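Local coordinates for F420-dependent methylenetetrahydromethanopterin dehydrogenase from Methanopyrus kandleri, a protein that catalyses the reversible reduction of methenyl-tetrahydromethanopterin to methylene-tetrahydromethanopterin with reduced coenzyme F420, a step of methanogenesis from carbon dioxide, in two crystal structures: PDB 3IQF (chain A, 2.10 Å), residues D122-A127 and V216-C221; PDB 1U6I (chain B, 2.20 Å), residues D122-A127 and V216-C221. Both blocks share one frame: the second was fitted to the first on N, CA, C and O of the twelve residues, RMSD 0.15 Å. Numbering follows each deposited sequence.

Structure 1 (3IQF); sequences DAMLGA and VSVEGC. With E4M (1-{4-[(6S,6aR,7R)-3-amino-6,7-dimethyl-1-oxo-1,2,5,6,6a,7-hexahydro-8H-imidazo[1,5-f]pteridin-10-ium-8-yl]phenyl}-1-deoxy-5-O-{5-O-[(S)-{[(1S)-1,3-dicarboxypropyl]oxy}(hydroxy)phosphoryl]-alpha-D-ribofuranosyl}-D-ribitol), chain C.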
loop_
_atom_site.group_PDB
_atom_site.type_symbol
_atom_site.label_atom_id
_atom_site.label_comp_id
_atom_site.label_asym_id
_atom_site.label_seq_id
_atom_site.Cartn_x
_atom_site.Cartn_y
_atom_site.Cartn_z
ATOM N N ASP A 122 -18.298 -2.997 -17.729
ATOM C CA ASP A 122 -18.115 -1.642 -18.299
ATOM C C ASP A 122 -19.193 -0.698 -17.779
ATOM O O ASP A 122 -20.144 -0.352 -18.489
ATOM C CB ASP A 122 -18.143 -1.707 -19.815
ATOM C CG ASP A 122 -17.335 -0.589 -20.471
ATOM O OD1 ASP A 122 -17.227 0.543 -19.903
ATOM O OD2 ASP A 122 -16.848 -0.858 -21.598
ATOM N N ALA A 123 -19.052 -0.328 -16.508
ATOM C CA ALA A 123 -20.148 0.252 -15.719
ATOM C C ALA A 123 -20.355 1.722 -15.993
ATOM O O ALA A 123 -19.386 2.450 -16.172
ATOM C CB ALA A 123 -19.868 0.068 -14.264
ATOM N N MET A 124 -21.616 2.171 -15.980
ATOM C CA MET A 124 -21.883 3.603 -16.033
ATOM C C MET A 124 -21.296 4.307 -14.802
ATOM O O MET A 124 -21.398 3.802 -13.683
ATOM C CB MET A 124 -23.369 3.900 -16.100
ATOM C CG MET A 124 -23.654 5.378 -16.275
ATOM S SD MET A 124 -25.404 5.765 -16.182
ATOM C CE MET A 124 -25.748 5.620 -14.444
ATOM N N LEU A 125 -20.736 5.488 -15.041
ATOM C CA LEU A 125 -20.146 6.302 -13.988
ATOM C C LEU A 125 -21.194 7.198 -13.292
ATOM O O LEU A 125 -22.375 7.185 -13.628
ATOM C CB LEU A 125 -18.957 7.117 -14.534
ATOM C CG LEU A 125 -19.111 7.928 -15.830
ATOM C CD1 LEU A 125 -20.169 9.000 -15.658
ATOM C CD2 LEU A 125 -17.775 8.541 -16.236
ATOM N N GLY A 126 -20.729 7.976 -12.315
ATOM C CA GLY A 126 -21.586 8.745 -11.421
ATOM C C GLY A 126 -21.841 10.128 -11.987
ATOM O O GLY A 126 -21.302 11.137 -11.515
ATOM N N ALA A 127 -22.656 10.170 -13.022
ATOM C CA ALA A 127 -22.820 11.376 -13.853
ATOM C C ALA A 127 -23.830 12.402 -13.265
ATOM O O ALA A 127 -24.936 12.627 -13.807
ATOM C CB ALA A 127 -23.220 10.961 -15.304
ATOM N N VAL A 216 -25.034 1.233 -8.492
ATOM C CA VAL A 216 -24.916 2.348 -7.589
ATOM C C VAL A 216 -25.061 3.652 -8.394
ATOM O O VAL A 216 -25.747 4.582 -7.968
ATOM C CB VAL A 216 -23.575 2.334 -6.827
ATOM C CG1 VAL A 216 -23.538 3.469 -5.830
ATOM C CG2 VAL A 216 -23.374 0.972 -6.121
ATOM N N SER A 217 -24.358 3.726 -9.519
ATOM C CA SER A 217 -24.452 4.859 -10.423
ATOM C C SER A 217 -25.888 5.107 -10.879
ATOM O O SER A 217 -26.380 6.241 -10.857
ATOM C CB SER A 217 -23.536 4.638 -11.641
ATOM O OG SER A 217 -22.162 4.719 -11.272
ATOM N N VAL A 218 -26.557 4.042 -11.283
ATOM C CA VAL A 218 -27.970 4.108 -11.675
ATOM C C VAL A 218 -28.860 4.611 -10.542
ATOM O O VAL A 218 -29.700 5.479 -10.750
ATOM C CB VAL A 218 -28.467 2.759 -12.193
ATOM C CG1 VAL A 218 -30.009 2.700 -12.214
ATOM C CG2 VAL A 218 -27.880 2.500 -13.570
ATOM N N GLU A 219 -28.676 4.083 -9.335
ATOM C CA GLU A 219 -29.403 4.620 -8.189
ATOM C C GLU A 219 -29.119 6.117 -8.017
ATOM O O GLU A 219 -30.033 6.920 -7.897
ATOM C CB GLU A 219 -29.054 3.877 -6.893
ATOM C CG GLU A 219 -29.891 4.335 -5.690
ATOM C CD GLU A 219 -29.403 3.765 -4.357
ATOM O OE1 GLU A 219 -28.779 2.679 -4.354
ATOM O OE2 GLU A 219 -29.652 4.407 -3.314
ATOM N N GLY A 220 -27.856 6.498 -8.031
ATOM C CA GLY A 220 -27.500 7.902 -7.815
ATOM C C GLY A 220 -27.925 8.849 -8.929
ATOM O O GLY A 220 -28.237 10.026 -8.692
ATOM N N CYS A 221 -27.950 8.364 -10.161
ATOM C CA CYS A 221 -28.267 9.248 -11.299
ATOM C C CYS A 221 -29.723 9.279 -11.684
ATOM O O CYS A 221 -30.188 10.321 -12.172
ATOM C CB CYS A 221 -27.472 8.846 -12.523
ATOM S SG CYS A 221 -25.774 9.207 -12.327
HETATM N N1 E4M C . -17.059 6.861 -19.709
HETATM C C2 E4M C . -17.313 5.578 -19.385
HETATM N N3 E4M C . -18.560 5.218 -18.953
HETATM C C4 E4M C . -19.563 6.138 -18.830
HETATM N N5 E4M C . -20.215 8.512 -19.075
HETATM C C6 E4M C . -20.125 9.579 -20.069
HETATM C C7 E4M C . -18.723 10.168 -19.866
HETATM N N8 E4M C . -17.727 9.095 -19.908
HETATM C C9 E4M C . -21.348 10.498 -19.775
HETATM P PA E4M C . -30.912 20.817 -10.368
HETATM C C10 E4M C . -21.631 8.377 -18.842
HETATM N N10 E4M C . -22.361 9.556 -19.251
HETATM C C11 E4M C . -26.181 10.473 -17.676
HETATM C C12 E4M C . -25.338 11.495 -18.113
HETATM C C13 E4M C . -24.080 11.188 -18.619
HETATM C C14 E4M C . -23.650 9.867 -18.723
HETATM C C15 E4M C . -24.504 8.823 -18.289
HETATM C C16 E4M C . -25.751 9.138 -17.756
HETATM O O2A E4M C . -30.477 21.414 -11.712
HETATM C C1J E4M C . -28.603 16.560 -13.325
HETATM O O1A E4M C . -30.469 21.569 -9.119
HETATM C C2J E4M C . -27.289 17.308 -13.109
HETATM O O2J E4M C . -26.168 16.545 -13.546
HETATM O O3A E4M C . -32.331 20.293 -10.319
HETATM C C3J E4M C . -27.276 17.645 -11.628
HETATM O O3J E4M C . -26.728 16.616 -10.841
HETATM C C4A E4M C . -19.281 7.471 -19.154
HETATM C C4J E4M C . -28.752 17.736 -11.290
HETATM O O4J E4M C . -29.452 16.926 -12.238
HETATM C C5J E4M C . -29.243 19.155 -11.442
HETATM O O5J E4M C . -30.017 19.470 -10.296
HETATM C C7M E4M C . -18.362 11.225 -20.922
HETATM C C8A E4M C . -18.016 7.811 -19.597
HETATM C C9M E4M C . -21.825 11.224 -21.045
HETATM N NA2 E4M C . -16.321 4.665 -19.523
HETATM O OH4 E4M C . -20.708 5.800 -18.411
HETATM C CX1 E4M C . -27.548 10.800 -17.105
HETATM C CX2 E4M C . -27.484 11.739 -15.909
HETATM O OX2 E4M C . -27.008 11.034 -14.748
HETATM C CX3 E4M C . -28.868 12.278 -15.557
HETATM O OX3 E4M C . -29.449 13.052 -16.607
HETATM C CX4 E4M C . -28.771 13.115 -14.294
HETATM O OX4 E4M C . -30.052 13.127 -13.675
HETATM C CX5 E4M C . -28.298 14.530 -14.536
HETATM O OX5 E4M C . -28.434 15.160 -13.267
#
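Met124 and Ser217 join the loop that follows strand 115-119 to helix 197-223. Ser217 OG gives a hydrogen bond to Met124 O, 2.7 Å away, and comes in tilted 32° from the carbonyl plane. The Met124 side chain starts with CG anti to its backbone N (chi1 -175°). Met124 CB lies 4.0 Å from OH4 of E4M, the bound methenyl-tetrahydromethanopterin, and CG is near the same oxygen. Met124 SD rests 3.7 Å from E4M C16 of the phenyl ring. After the bend, Met124 CE lies 3.9 Å from Val218 CG2, close to Ser217 CB and Cys221. Cys221 SG stands 3.3 Å from Ala127 N. Gly126 centres an inverse gamma turn. Leu125 packs on Met137 and Tyr140 of helix 134-150. Loop and helix line the ligand site: Leu125 meets the pterin, and Ala127 O and Cys221 O accept hydrogen bonds from E4M OX2 and OX4.

Comparison
The main change is the bound group. E4M, the methenyl-tetrahydromethanopterin, is modelled in structure 1 alone, and no ligand or ion is modelled at that place in structure 2. The residues hardly answer. The CA atoms coincide within the error, and the side chains of Met124(A), Leu125(A), Ser217(A), Val218(A) and Cys221(A) keep their place in chain B. The bond from Ser217(A) OG to Met124(A) O recurs between Ser217(B) and Met124(B). This part of the site therefore appears preformed. What goes is the set of ligand contacts to four residues. Met124(A) SD lies 3.7 Å from E4M C16, and Leu125(A) CG lies 3.4 Å from E4M C4A; no ligand atom is modelled beside Met124(B) or Leu125(B). Ala127(A) CB packs on the phenyl ring, 3.4 Å from E4M C13, and this contact goes too. The hydrogen bonds from E4M OX2 to Ala127(A) O at 2.8 Å and from E4M OX4 to Cys221(A) O at 3.2 Å are also absent, as is the weak one from Leu125(A) N to E4M OH4.

Structure 2 (1U6I); sequences DAMLGA and VSVEGC.
Ser217 meets Met124 through a hydrogen bond, from Ser217 OG to Met124 O at 2.9 Å. The donor is tilted 29° from the carbonyl plane. From CB, the Met124 side chain runs out with CG anti to its backbone N (chi1 162°). CB, CG and SD lead to the helix, with Phe222 of helix 197-223 beside the side chain. The chain bends after SD, and CE, at the tip, makes the contact across the segments. Met124 CE lies 3.6 Å from Val218 CG2, close to Ser217 CB and Cys221. Cys221 SG stands 3.4 Å from Ala127 N. Gly126 centres an inverse gamma turn. Leu125 packs on Met137 and Tyr140 of helix 134-150. The Ser217 hydrogen bond and the packing of Met124 CE and Cys221 SG are one part of the joint between loop and helix.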
loop_
_atom_site.group_PDB
_atom_site.type_symbol
_atom_site.label_atom_id
_atom_site.label_comp_id
_atom_site.label_asym_id
_atom_site.label_seq_id
_atom_site.Cartn_x
_atom_site.Cartn_y
_atom_site.Cartn_z
ATOM N N ASP B 122 -18.300 -2.989 -17.650
ATOM C CA ASP B 122 -18.117 -1.663 -18.252
ATOM C C ASP B 122 -19.253 -0.795 -17.697
ATOM O O ASP B 122 -20.195 -0.449 -18.409
ATOM C CB ASP B 122 -18.240 -1.798 -19.766
ATOM C CG ASP B 122 -17.507 -0.715 -20.521
ATOM O OD1 ASP B 122 -17.629 0.470 -20.146
ATOM O OD2 ASP B 122 -16.814 -1.061 -21.508
ATOM N N ALA B 123 -19.146 -0.436 -16.422
ATOM C CA ALA B 123 -20.187 0.324 -15.737
ATOM C C ALA B 123 -20.306 1.819 -16.000
ATOM O O ALA B 123 -19.309 2.513 -16.209
ATOM C CB ALA B 123 -20.069 0.087 -14.231
ATOM N N MET B 124 -21.547 2.307 -15.973
ATOM C CA MET B 124 -21.835 3.730 -16.161
ATOM C C MET B 124 -21.286 4.465 -14.941
ATOM O O MET B 124 -21.375 3.958 -13.819
ATOM C CB MET B 124 -23.342 3.965 -16.237
ATOM C CG MET B 124 -23.747 5.411 -15.998
ATOM S SD MET B 124 -25.551 5.642 -15.881
ATOM C CE MET B 124 -25.862 5.185 -14.223
ATOM N N LEU B 125 -20.721 5.649 -15.142
ATOM C CA LEU B 125 -20.176 6.384 -14.005
ATOM C C LEU B 125 -21.207 7.267 -13.314
ATOM O O LEU B 125 -22.298 7.486 -13.845
ATOM C CB LEU B 125 -18.972 7.219 -14.434
ATOM C CG LEU B 125 -18.962 7.823 -15.826
ATOM C CD1 LEU B 125 -20.209 8.651 -16.036
ATOM C CD2 LEU B 125 -17.702 8.663 -15.977
ATOM N N GLY B 126 -20.860 7.749 -12.118
ATOM C CA GLY B 126 -21.759 8.605 -11.356
ATOM C C GLY B 126 -21.889 9.968 -12.003
ATOM O O GLY B 126 -21.354 10.956 -11.510
ATOM N N ALA B 127 -22.629 10.002 -13.107
ATOM C CA ALA B 127 -22.838 11.196 -13.916
ATOM C C ALA B 127 -23.714 12.314 -13.324
ATOM O O ALA B 127 -24.666 12.758 -13.965
ATOM C CB ALA B 127 -23.387 10.777 -15.293
ATOM N N VAL B 216 -25.021 1.160 -8.496
ATOM C CA VAL B 216 -24.849 2.297 -7.599
ATOM C C VAL B 216 -24.996 3.615 -8.367
ATOM O O VAL B 216 -25.702 4.523 -7.924
ATOM C CB VAL B 216 -23.468 2.254 -6.901
ATOM C CG1 VAL B 216 -23.361 3.396 -5.880
ATOM C CG2 VAL B 216 -23.266 0.907 -6.224
ATOM N N SER B 217 -24.338 3.719 -9.520
ATOM C CA SER B 217 -24.431 4.924 -10.341
ATOM C C SER B 217 -25.875 5.142 -10.790
ATOM O O SER B 217 -26.387 6.257 -10.727
ATOM C CB SER B 217 -23.522 4.799 -11.567
ATOM O OG SER B 217 -22.159 4.783 -11.189
ATOM N N VAL B 218 -26.518 4.067 -11.245
ATOM C CA VAL B 218 -27.914 4.106 -11.693
ATOM C C VAL B 218 -28.808 4.656 -10.579
ATOM O O VAL B 218 -29.639 5.537 -10.813
ATOM C CB VAL B 218 -28.409 2.688 -12.083
ATOM C CG1 VAL B 218 -29.911 2.693 -12.344
ATOM C CG2 VAL B 218 -27.656 2.204 -13.321
ATOM N N GLU B 219 -28.628 4.132 -9.369
ATOM C CA GLU B 219 -29.402 4.581 -8.220
ATOM C C GLU B 219 -29.190 6.078 -7.993
ATOM O O GLU B 219 -30.152 6.831 -7.848
ATOM C CB GLU B 219 -28.991 3.805 -6.962
ATOM C CG GLU B 219 -29.701 4.264 -5.693
ATOM C CD GLU B 219 -29.153 3.615 -4.427
ATOM O OE1 GLU B 219 -29.212 2.374 -4.312
ATOM O OE2 GLU B 219 -28.663 4.349 -3.540
ATOM N N GLY B 220 -27.931 6.511 -7.984
ATOM C CA GLY B 220 -27.634 7.916 -7.758
ATOM C C GLY B 220 -27.946 8.869 -8.902
ATOM O O GLY B 220 -28.108 10.072 -8.683
ATOM N N CYS B 221 -28.033 8.350 -10.122
ATOM C CA CYS B 221 -28.315 9.192 -11.281
ATOM C C CYS B 221 -29.787 9.262 -11.682
ATOM O O CYS B 221 -30.267 10.321 -12.099
ATOM C CB CYS B 221 -27.514 8.715 -12.496
ATOM S SG CYS B 221 -25.726 8.887 -12.369
#